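Local coordinates for protein dihydrodipicolinate synthase (Bacillus anthracis, PDB 1XL9) that probably condenses pyruvate with aspartate semialdehyde, the step that commits aspartate-derived carbon to the diaminopimelate and lysine pathway, at residues I50-T55 with V82-G87; D109-V114 with L139-Y144; G14-A19 with K211-V216. All blocks are in the same frame, centred on the assembly; numbering follows the deposited sequence.

Interaction 1 (I50-T55 with V82-G87); sequences IVVGGT and VPVIAG
In the beta-alpha-beta crossover of a TIM barrel, made of strand 49-52, helix 64-78 and strand 84-86, Ile-50 to Val-52 lie parallel to Val-84 to Ala-86. Four backbone hydrogen bonds join the two segments. Ile-50 N reaches Pro-83 O at 2.9 Å, and Ile-85 N meets Ile-50 O at 2.6 Å. Val-52 N then uses Ile-85 O, and Gly-87 N closes on Val-52 O at 3.0 Å. Ile-50 CD1 meets Val-82 CG1 at 4.1 Å, the two side chains crossing at about a right angle. Toward the barrel interior, the CD1 tip of Ile-85 lies 3.8 Å from CG2 of Val-51, and Met-112 borders both. On the face turned to helix 64-78, Val-52 CG2 stands 3.7 Å from Val-84 CG1; that branch of Val-84, anti to the backbone N (chi1 173°), lies beside the carbonyl carbon, where it meets Val-52. Past the strands, at Gly-53, one water donates to Gly-53 O at 2.7 Å and to Gly-87 O at 2.8 Å. Thr-55 OG1 is hydrogen-bonded to Tyr-118 OH of a neighbouring subunit. Backbone polar groups are thus paired between two apolar faces, and at the C-terminal mouth of the barrel a water takes over, satisfying two carbonyls.

Interaction 2 (D109-V114 with L139-Y144); sequences DAVMLV and LPVMLY
Met-142 N donates to Val-111 O at 2.8 Å, nearly linear at 174°, the middle of three backbone hydrogen bonds between the segments 109-114 and 139-144, whose strands are neighbours in the barrel. Before it Val-111 N binds Pro-140 O, and after it Leu-113 N binds Met-142 O at 3.0 Å. Weaker CA-H...O contacts add to these, among them Met-112 CA to Met-142 O. Apolar contacts divide between two faces. Toward helix 123-135, Val-111 CG2 meets Val-141 CG2 at 3.6 Å, and Leu-113 CD1 rests 3.7 Å from Val-141 CG1. On the interior face the methionine and tyrosine side chains gather. Aromatic contacts centre on Tyr-144, whose CG is anti to the backbone N (chi1 180°), placing the ring against Met-112. There the thioether sulfur SD of Met-112 sits 4.9 Å from the ring centroid, 35° off the ring normal, an oblique Met-aromatic contact, with Met-112 CE 3.7 Å from Tyr-144 CD2. From the same strand as Met-112, Val-114 CG2 comes to 3.6 Å of Tyr-144 CD2. Flanked by the Met-112 thioether and Val-114 CG2, with Lys-172 of the next strand also in contact, the ring is probably restricted in its rotation.

Interaction 3 (G14-A19 with K211-V216); sequences GTIATA and KGIVSV
Ile-213 N donates to Thr-15 O at 2.8 Å, almost straight at 173°, the most linear of four backbone bonds between the segments 14-19 and 211-216. Ser-215 N to Ala-17 O is equally short but bent, at 144°, and Ala-19 N reaches Ser-215 O at 2.9 Å. Ala-17 N to Ile-213 O is weak. Beyond the pair, Lys-211 NZ makes a salt bridge with Asp-12. The hydroxyl of Ser-215 bonds Asp-199 and caps the backbone N of Ser-218, tying the strand's end to the start of helix 218-233. Here the first and eighth strands of the TIM barrel come together, so the bonds close the cylinder. Gly-212, lacking a side chain, lets its CA pass 3.4 Å from Thr-15 O as a CA-H...O contact. On the helix-facing side, Ile-16 CG1 lies 4.0 Å from Ile-213 CG2, a branch held between the backbone N and the carbonyl carbon because CG1 of Ile-213 extends anti to N (chi1 176°). Ile-16 CG2 lies beside Ser-215 CB, and Met-225 of helix 218-233 packs against both Ile-16 and Ser-215. On the interior face the small Ala-17 CB sits 4.0 Å from Val-214 CG2. Ala-19 CB comes 3.5 Å from Ser-215 O.

All three contacts belong to one closed eight-stranded parallel barrel. Interactions 1 and 2 follow each other along the chain, and both fall in the long sequence span that interaction 3 brings together. The centres of interactions 1 and 2 are about 9 Å apart, those of 1 and 3 about 11 Å, and those of 2 and 3 about 14 Å. Strands 84-86 and 110-114 are adjacent, as are 16-20 and 49-52, so backbone bonding probably runs unbroken from interaction 3 through 1 to 2. In the interior, Val-51 CG2 packs on Val-214 CG1 between interactions 1 and 3. Local crossovers thus build the wall and a distant pairing seals it, consistent with the single cylindrical scaffold of this enzyme family.

Interaction 1 (I50-T55 with V82-G87)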
ATOM      1  N   ILE A  50      14.426  28.692  10.742  1.00 36.85           N
ATOM      2  CA  ILE A  50      13.933  27.837  11.832  1.00 36.12           C
ATOM      3  C   ILE A  50      12.417  27.677  11.785  1.00 35.77           C
ATOM      4  O   ILE A  50      11.666  28.672  11.776  1.00 35.41           O
ATOM      5  CB  ILE A  50      14.429  28.333  13.223  1.00 35.86           C
ATOM      6  CG1 ILE A  50      15.958  28.164  13.338  1.00 36.32           C
ATOM      7  CG2 ILE A  50      13.773  27.567  14.302  1.00 35.19           C
ATOM      8  CD1 ILE A  50      16.623  29.004  14.412  1.00 37.19           C
ATOM      9  N   VAL A  51      12.002  26.402  11.739  1.00 35.15           N
ATOM     10  CA  VAL A  51      10.620  25.946  11.956  1.00 34.39           C
ATOM     11  C   VAL A  51      10.460  25.509  13.438  1.00 34.72           C
ATOM     12  O   VAL A  51      11.153  24.559  13.960  1.00 34.99           O
ATOM     13  CB  VAL A  51      10.199  24.840  10.941  1.00 33.76           C
ATOM     14  CG1 VAL A  51       8.708  24.530  11.061  1.00 34.41           C
ATOM     15  CG2 VAL A  51      10.551  25.231   9.513  1.00 31.50           C
ATOM     16  N   VAL A  52       9.550  26.245  14.100  1.00 35.12           N
ATOM     17  CA  VAL A  52       9.271  26.227  15.549  1.00 34.43           C
ATOM     18  C   VAL A  52       7.916  25.592  15.768  1.00 35.41           C
ATOM     19  O   VAL A  52       6.895  26.064  15.203  1.00 35.25           O
ATOM     20  CB  VAL A  52       9.143  27.663  16.217  1.00 33.45           C
ATOM     21  CG1 VAL A  52       9.285  27.582  17.726  1.00 32.23           C
ATOM     22  CG2 VAL A  52      10.112  28.591  15.737  1.00 33.69           C
ATOM     23  N   GLY A  53       7.880  24.577  16.644  1.00 36.21           N
ATOM     24  CA  GLY A  53       6.625  24.004  17.072  1.00 36.44           C
ATOM     25  C   GLY A  53       5.896  23.241  15.990  1.00 37.20           C
ATOM     26  O   GLY A  53       4.658  23.214  15.967  1.00 39.00           O
ATOM     27  N   GLY A  54       6.647  22.636  15.078  1.00 37.00           N
ATOM     28  CA  GLY A  54       6.085  21.722  14.120  1.00 36.90           C
ATOM     29  C   GLY A  54       6.055  20.339  14.740  1.00 37.20           C
ATOM     30  O   GLY A  54       6.246  20.175  15.952  1.00 36.87           O
ATOM     31  N   THR A  55       5.833  19.365  13.870  1.00 37.92           N
ATOM     32  CA  THR A  55       5.878  17.948  14.161  1.00 38.65           C
ATOM     33  C   THR A  55       7.082  17.593  15.018  1.00 38.34           C
ATOM     34  O   THR A  55       6.943  16.952  16.062  1.00 39.55           O
ATOM     35  CB  THR A  55       5.965  17.064  12.815  1.00 39.57           C
ATOM     36  OG1 THR A  55       5.070  17.558  11.795  1.00 42.43           O
ATOM     37  CG2 THR A  55       5.663  15.605  13.129  1.00 38.65           C
ATOM     38  N   VAL A  82      17.847  35.033  10.944  1.00 42.29           N
ATOM     39  CA  VAL A  82      17.378  33.895  10.165  1.00 41.21           C
ATOM     40  C   VAL A  82      15.837  34.001  10.269  1.00 40.41           C
ATOM     41  O   VAL A  82      15.327  34.427  11.320  1.00 39.15           O
ATOM     42  CB  VAL A  82      18.026  32.617  10.819  1.00 40.95           C
ATOM     43  CG1 VAL A  82      17.064  31.635  11.287  1.00 40.37           C
ATOM     44  CG2 VAL A  82      19.096  32.027   9.935  1.00 41.89           C
ATOM     45  N   PRO A  83      15.096  33.727   9.170  1.00 40.53           N
ATOM     46  CA  PRO A  83      13.619  33.658   9.289  1.00 40.79           C
ATOM     47  C   PRO A  83      13.121  32.597  10.270  1.00 40.76           C
ATOM     48  O   PRO A  83      13.733  31.510  10.420  1.00 40.45           O
ATOM     49  CB  PRO A  83      13.145  33.307   7.870  1.00 40.42           C
ATOM     50  CG  PRO A  83      14.269  33.632   6.984  1.00 40.72           C
ATOM     51  CD  PRO A  83      15.525  33.498   7.773  1.00 40.70           C
ATOM     52  N   VAL A  84      12.028  32.957  10.937  1.00 40.62           N
ATOM     53  CA  VAL A  84      11.354  32.115  11.920  1.00 40.22           C
ATOM     54  C   VAL A  84      10.010  31.737  11.373  1.00 39.74           C
ATOM     55  O   VAL A  84       9.194  32.630  11.044  1.00 39.41           O
ATOM     56  CB  VAL A  84      11.175  32.825  13.246  1.00 40.42           C
ATOM     57  CG1 VAL A  84      10.308  31.984  14.201  1.00 40.71           C
ATOM     58  CG2 VAL A  84      12.550  33.078  13.866  1.00 42.00           C
ATOM     59  N   ILE A  85       9.822  30.420  11.219  1.00 38.76           N
ATOM     60  CA  ILE A  85       8.574  29.858  10.711  1.00 38.64           C
ATOM     61  C   ILE A  85       7.913  29.046  11.834  1.00 38.00           C
ATOM     62  O   ILE A  85       8.485  28.036  12.350  1.00 37.01           O
ATOM     63  CB  ILE A  85       8.744  28.913   9.474  1.00 39.13           C
ATOM     64  CG1 ILE A  85       9.653  29.528   8.394  1.00 38.77           C
ATOM     65  CG2 ILE A  85       7.394  28.540   8.929  1.00 37.85           C
ATOM     66  CD1 ILE A  85      10.382  28.471   7.558  1.00 38.04           C
ATOM     67  N   ALA A  86       6.728  29.525  12.203  1.00 36.51           N
ATOM     68  CA  ALA A  86       5.903  28.924  13.219  1.00 36.57           C
ATOM     69  C   ALA A  86       4.900  27.977  12.595  1.00 35.68           C
ATOM     70  O   ALA A  86       4.178  28.341  11.620  1.00 36.15           O
ATOM     71  CB  ALA A  86       5.158  30.004  13.998  1.00 36.65           C
ATOM     72  N   GLY A  87       4.778  26.808  13.200  1.00 34.76           N
ATOM     73  CA  GLY A  87       3.875  25.773  12.703  1.00 34.96           C
ATOM     74  C   GLY A  87       2.499  25.865  13.309  1.00 35.14           C
ATOM     75  O   GLY A  87       2.175  25.100  14.188  1.00 37.14           O
TER
HETATM   76  O   HOH W   1       3.066  25.185  16.791  1.00 35.97           O

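Interaction 2 (D109-V114 with L139-Y144)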
ATOM      1  N   ASP A 109       8.290  35.344  11.181  1.00 40.27           N
ATOM      2  CA  ASP A 109       8.446  35.807   9.824  1.00 39.95           C
ATOM      3  C   ASP A 109       7.500  35.133   8.833  1.00 39.94           C
ATOM      4  O   ASP A 109       7.218  35.673   7.758  1.00 39.65           O
ATOM      5  CB  ASP A 109       9.911  35.640   9.475  1.00 40.89           C
ATOM      6  CG  ASP A 109      10.810  36.471  10.398  1.00 40.25           C
ATOM      7  OD1 ASP A 109      11.596  35.885  11.167  1.00 40.39           O
ATOM      8  OD2 ASP A 109      10.707  37.724  10.378  1.00 40.93           O
ATOM      9  N   ALA A 110       6.975  33.968   9.232  1.00 39.81           N
ATOM     10  CA  ALA A 110       6.177  33.112   8.373  1.00 38.52           C
ATOM     11  C   ALA A 110       5.497  32.010   9.166  1.00 38.10           C
ATOM     12  O   ALA A 110       5.876  31.699  10.311  1.00 38.44           O
ATOM     13  CB  ALA A 110       7.065  32.479   7.359  1.00 39.13           C
ATOM     14  N   VAL A 111       4.515  31.384   8.522  1.00 36.95           N
ATOM     15  CA  VAL A 111       3.842  30.225   9.086  1.00 36.30           C
ATOM     16  C   VAL A 111       3.877  29.024   8.177  1.00 36.26           C
ATOM     17  O   VAL A 111       3.772  29.151   6.963  1.00 35.20           O
ATOM     18  CB  VAL A 111       2.374  30.499   9.457  1.00 35.44           C
ATOM     19  CG1 VAL A 111       2.320  31.379  10.666  1.00 35.38           C
ATOM     20  CG2 VAL A 111       1.583  31.140   8.300  1.00 35.12           C
ATOM     21  N   MET A 112       4.008  27.840   8.801  1.00 36.26           N
ATOM     22  CA  MET A 112       3.808  26.562   8.100  1.00 35.93           C
ATOM     23  C   MET A 112       2.483  25.955   8.381  1.00 33.95           C
ATOM     24  O   MET A 112       2.038  25.920   9.510  1.00 34.09           O
ATOM     25  CB  MET A 112       4.859  25.495   8.477  1.00 35.06           C
ATOM     26  CG  MET A 112       4.871  24.410   7.423  1.00 35.96           C
ATOM     27  SD  MET A 112       6.462  23.606   7.344  1.00 40.30           S
ATOM     28  CE  MET A 112       6.219  22.729   8.819  1.00 33.68           C
ATOM     29  N   LEU A 113       1.907  25.356   7.357  1.00 33.16           N
ATOM     30  CA  LEU A 113       0.555  24.841   7.463  1.00 33.43           C
ATOM     31  C   LEU A 113       0.521  23.446   6.887  1.00 32.75           C
ATOM     32  O   LEU A 113       0.675  23.257   5.683  1.00 30.85           O
ATOM     33  CB  LEU A 113      -0.466  25.773   6.717  1.00 31.30           C
ATOM     34  CG  LEU A 113      -0.468  27.213   7.161  1.00 31.37           C
ATOM     35  CD1 LEU A 113      -1.565  27.979   6.363  1.00 31.25           C
ATOM     36  CD2 LEU A 113      -0.724  27.398   8.618  1.00 33.47           C
ATOM     37  N   VAL A 114       0.346  22.478   7.778  1.00 34.30           N
ATOM     38  CA  VAL A 114       0.265  21.075   7.400  1.00 34.84           C
ATOM     39  C   VAL A 114      -1.097  20.752   6.858  1.00 35.23           C
ATOM     40  O   VAL A 114      -2.074  21.366   7.271  1.00 37.77           O
ATOM     41  CB  VAL A 114       0.537  20.156   8.612  1.00 35.02           C
ATOM     42  CG1 VAL A 114      -0.581  20.205   9.640  1.00 35.76           C
ATOM     43  CG2 VAL A 114       0.817  18.789   8.147  1.00 35.83           C
ATOM     44  N   LEU A 139       1.452  37.610   6.765  1.00 40.43           N
ATOM     45  CA  LEU A 139       2.704  36.867   6.702  1.00 40.12           C
ATOM     46  C   LEU A 139       2.779  35.920   5.515  1.00 39.37           C
ATOM     47  O   LEU A 139       1.756  35.398   5.050  1.00 39.99           O
ATOM     48  CB  LEU A 139       2.870  36.048   7.989  1.00 40.74           C
ATOM     49  CG  LEU A 139       3.840  36.514   9.090  1.00 43.29           C
ATOM     50  CD1 LEU A 139       3.942  37.995   9.227  1.00 43.26           C
ATOM     51  CD2 LEU A 139       3.533  35.850  10.466  1.00 42.40           C
ATOM     52  N   PRO A 140       4.004  35.634   5.045  1.00 38.72           N
ATOM     53  CA  PRO A 140       4.237  34.493   4.137  1.00 37.57           C
ATOM     54  C   PRO A 140       3.856  33.115   4.721  1.00 36.40           C
ATOM     55  O   PRO A 140       4.029  32.860   5.928  1.00 36.19           O
ATOM     56  CB  PRO A 140       5.739  34.545   3.889  1.00 37.64           C
ATOM     57  CG  PRO A 140       6.178  35.858   4.313  1.00 37.91           C
ATOM     58  CD  PRO A 140       5.249  36.354   5.350  1.00 38.24           C
ATOM     59  N   VAL A 141       3.388  32.241   3.841  1.00 35.40           N
ATOM     60  CA  VAL A 141       2.797  30.952   4.193  1.00 36.24           C
ATOM     61  C   VAL A 141       3.497  29.797   3.437  1.00 35.99           C
ATOM     62  O   VAL A 141       3.603  29.856   2.241  1.00 35.90           O
ATOM     63  CB  VAL A 141       1.276  30.952   3.907  1.00 36.06           C
ATOM     64  CG1 VAL A 141       0.702  29.556   3.950  1.00 36.75           C
ATOM     65  CG2 VAL A 141       0.529  31.881   4.911  1.00 36.92           C
ATOM     66  N   MET A 142       3.980  28.788   4.164  1.00 36.06           N
ATOM     67  CA  MET A 142       4.623  27.580   3.578  1.00 36.05           C
ATOM     68  C   MET A 142       3.722  26.336   3.782  1.00 35.50           C
ATOM     69  O   MET A 142       3.427  25.934   4.895  1.00 35.69           O
ATOM     70  CB  MET A 142       6.014  27.373   4.162  1.00 35.24           C
ATOM     71  CG  MET A 142       6.643  26.053   3.726  1.00 36.30           C
ATOM     72  SD  MET A 142       8.380  25.900   4.072  1.00 40.67           S
ATOM     73  CE  MET A 142       8.341  24.884   5.512  1.00 41.88           C
ATOM     74  N   LEU A 143       3.204  25.783   2.693  1.00 35.79           N
ATOM     75  CA  LEU A 143       2.416  24.566   2.730  1.00 35.52           C
ATOM     76  C   LEU A 143       3.291  23.339   3.189  1.00 35.06           C
ATOM     77  O   LEU A 143       4.539  23.349   3.117  1.00 33.27           O
ATOM     78  CB  LEU A 143       1.814  24.347   1.341  1.00 35.32           C
ATOM     79  CG  LEU A 143       0.414  24.895   0.990  1.00 36.80           C
ATOM     80  CD1 LEU A 143      -0.049  26.164   1.693  1.00 37.13           C
ATOM     81  CD2 LEU A 143       0.280  25.055  -0.518  1.00 37.15           C
ATOM     82  N   TYR A 144       2.630  22.312   3.701  1.00 35.10           N
ATOM     83  CA  TYR A 144       3.345  21.092   4.165  1.00 34.98           C
ATOM     84  C   TYR A 144       2.532  19.852   3.820  1.00 34.98           C
ATOM     85  O   TYR A 144       1.492  19.605   4.418  1.00 36.01           O
ATOM     86  CB  TYR A 144       3.611  21.161   5.673  1.00 35.24           C
ATOM     87  CG  TYR A 144       4.344  19.985   6.341  1.00 34.72           C
ATOM     88  CD1 TYR A 144       5.175  19.120   5.646  1.00 33.68           C
ATOM     89  CD2 TYR A 144       4.211  19.792   7.700  1.00 34.16           C
ATOM     90  CE1 TYR A 144       5.866  18.062   6.327  1.00 35.01           C
ATOM     91  CE2 TYR A 144       4.873  18.742   8.374  1.00 35.47           C
ATOM     92  CZ  TYR A 144       5.697  17.912   7.695  1.00 35.00           C
ATOM     93  OH  TYR A 144       6.321  16.931   8.460  1.00 39.09           O
TER

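Interaction 3 (G14-A19 with K211-V216)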
ATOM      1  N   GLY A  14      16.397  30.082   2.425  1.00 41.70           N
ATOM      2  CA  GLY A  14      17.652  29.421   2.084  1.00 40.94           C
ATOM      3  C   GLY A  14      17.631  27.909   1.792  1.00 40.41           C
ATOM      4  O   GLY A  14      16.601  27.331   1.486  1.00 40.28           O
ATOM      5  N   THR A  15      18.803  27.277   1.891  1.00 39.09           N
ATOM      6  CA  THR A  15      18.964  25.853   1.564  1.00 39.03           C
ATOM      7  C   THR A  15      18.491  24.863   2.626  1.00 38.16           C
ATOM      8  O   THR A  15      17.921  23.845   2.287  1.00 37.75           O
ATOM      9  CB  THR A  15      20.454  25.514   1.177  1.00 38.41           C
ATOM     10  OG1 THR A  15      21.351  26.021   2.177  1.00 37.44           O
ATOM     11  CG2 THR A  15      20.801  26.153  -0.145  1.00 39.19           C
ATOM     12  N   ILE A  16      18.717  25.168   3.901  1.00 38.52           N
ATOM     13  CA  ILE A  16      18.398  24.263   5.005  1.00 38.40           C
ATOM     14  C   ILE A  16      17.535  24.923   6.108  1.00 38.96           C
ATOM     15  O   ILE A  16      18.080  25.457   7.069  1.00 38.11           O
ATOM     16  CB  ILE A  16      19.702  23.661   5.662  1.00 38.24           C
ATOM     17  CG1 ILE A  16      20.645  23.079   4.609  1.00 38.08           C
ATOM     18  CG2 ILE A  16      19.352  22.583   6.649  1.00 38.64           C
ATOM     19  CD1 ILE A  16      21.799  22.228   5.200  1.00 39.10           C
ATOM     20  N   ALA A  17      16.194  24.865   5.978  1.00 39.26           N
ATOM     21  CA  ALA A  17      15.286  25.190   7.111  1.00 39.33           C
ATOM     22  C   ALA A  17      15.345  24.009   8.087  1.00 39.81           C
ATOM     23  O   ALA A  17      15.261  22.874   7.662  1.00 41.26           O
ATOM     24  CB  ALA A  17      13.864  25.437   6.635  1.00 38.28           C
ATOM     25  N   THR A  18      15.580  24.247   9.371  1.00 39.38           N
ATOM     26  CA  THR A  18      15.607  23.157  10.328  1.00 38.82           C
ATOM     27  C   THR A  18      14.277  23.082  11.068  1.00 38.58           C
ATOM     28  O   THR A  18      13.797  24.082  11.602  1.00 39.39           O
ATOM     29  CB  THR A  18      16.804  23.284  11.296  1.00 38.81           C
ATOM     30  OG1 THR A  18      17.985  23.273  10.514  1.00 39.74           O
ATOM     31  CG2 THR A  18      16.863  22.152  12.275  1.00 39.07           C
ATOM     32  N   ALA A  19      13.672  21.896  11.026  1.00 37.45           N
ATOM     33  CA  ALA A  19      12.520  21.534  11.842  1.00 36.96           C
ATOM     34  C   ALA A  19      12.951  21.271  13.273  1.00 36.76           C
ATOM     35  O   ALA A  19      13.356  20.142  13.609  1.00 37.85           O
ATOM     36  CB  ALA A  19      11.843  20.314  11.248  1.00 36.53           C
ATOM     37  N   LYS A 211      14.442  24.044  -4.063  1.00 43.25           N
ATOM     38  CA  LYS A 211      15.253  25.105  -3.410  1.00 41.98           C
ATOM     39  C   LYS A 211      16.165  24.534  -2.338  1.00 40.66           C
ATOM     40  O   LYS A 211      17.273  24.996  -2.137  1.00 41.46           O
ATOM     41  CB  LYS A 211      14.359  26.176  -2.776  1.00 43.03           C
ATOM     42  CG  LYS A 211      14.750  27.658  -3.067  1.00 44.26           C
ATOM     43  CD  LYS A 211      15.565  28.311  -1.919  1.00 47.85           C
ATOM     44  CE  LYS A 211      15.738  29.849  -2.104  1.00 47.39           C
ATOM     45  NZ  LYS A 211      14.400  30.648  -2.079  1.00 48.52           N
ATOM     46  N   GLY A 212      15.685  23.551  -1.608  1.00 39.55           N
ATOM     47  CA  GLY A 212      16.537  22.846  -0.652  1.00 38.82           C
ATOM     48  C   GLY A 212      15.751  21.896   0.211  1.00 37.66           C
ATOM     49  O   GLY A 212      14.858  21.222  -0.276  1.00 36.60           O
ATOM     50  N   ILE A 213      16.073  21.869   1.503  1.00 36.78           N
ATOM     51  CA  ILE A 213      15.508  20.874   2.427  1.00 36.53           C
ATOM     52  C   ILE A 213      14.961  21.511   3.733  1.00 35.65           C
ATOM     53  O   ILE A 213      15.581  22.438   4.273  1.00 35.93           O
ATOM     54  CB  ILE A 213      16.591  19.840   2.759  1.00 36.16           C
ATOM     55  CG1 ILE A 213      16.134  18.820   3.791  1.00 36.25           C
ATOM     56  CG2 ILE A 213      17.833  20.527   3.336  1.00 37.65           C
ATOM     57  CD1 ILE A 213      14.994  17.975   3.335  1.00 38.04           C
ATOM     58  N   VAL A 214      13.801  21.045   4.208  1.00 34.77           N
ATOM     59  CA  VAL A 214      13.378  21.295   5.600  1.00 34.72           C
ATOM     60  C   VAL A 214      13.738  20.026   6.383  1.00 34.33           C
ATOM     61  O   VAL A 214      13.258  18.928   6.079  1.00 33.98           O
ATOM     62  CB  VAL A 214      11.902  21.640   5.750  1.00 34.21           C
ATOM     63  CG1 VAL A 214      11.619  22.031   7.162  1.00 34.82           C
ATOM     64  CG2 VAL A 214      11.484  22.814   4.817  1.00 34.30           C
ATOM     65  N   SER A 215      14.590  20.171   7.368  1.00 34.35           N
ATOM     66  CA  SER A 215      15.432  19.064   7.786  1.00 34.61           C
ATOM     67  C   SER A 215      15.347  18.729   9.262  1.00 34.90           C
ATOM     68  O   SER A 215      15.125  19.593  10.123  1.00 33.09           O
ATOM     69  CB  SER A 215      16.883  19.396   7.456  1.00 34.29           C
ATOM     70  OG  SER A 215      17.773  18.406   7.984  1.00 35.11           O
ATOM     71  N   VAL A 216      15.623  17.461   9.546  1.00 35.29           N
ATOM     72  CA  VAL A 216      15.829  16.974  10.893  1.00 36.16           C
ATOM     73  C   VAL A 216      17.306  16.581  11.152  1.00 37.36           C
ATOM     74  O   VAL A 216      17.826  16.792  12.249  1.00 37.26           O
ATOM     75  CB  VAL A 216      14.890  15.747  11.137  1.00 36.90           C
ATOM     76  CG1 VAL A 216      15.224  15.046  12.400  1.00 35.40           C
ATOM     77  CG2 VAL A 216      13.380  16.187  11.096  1.00 36.25           C
TER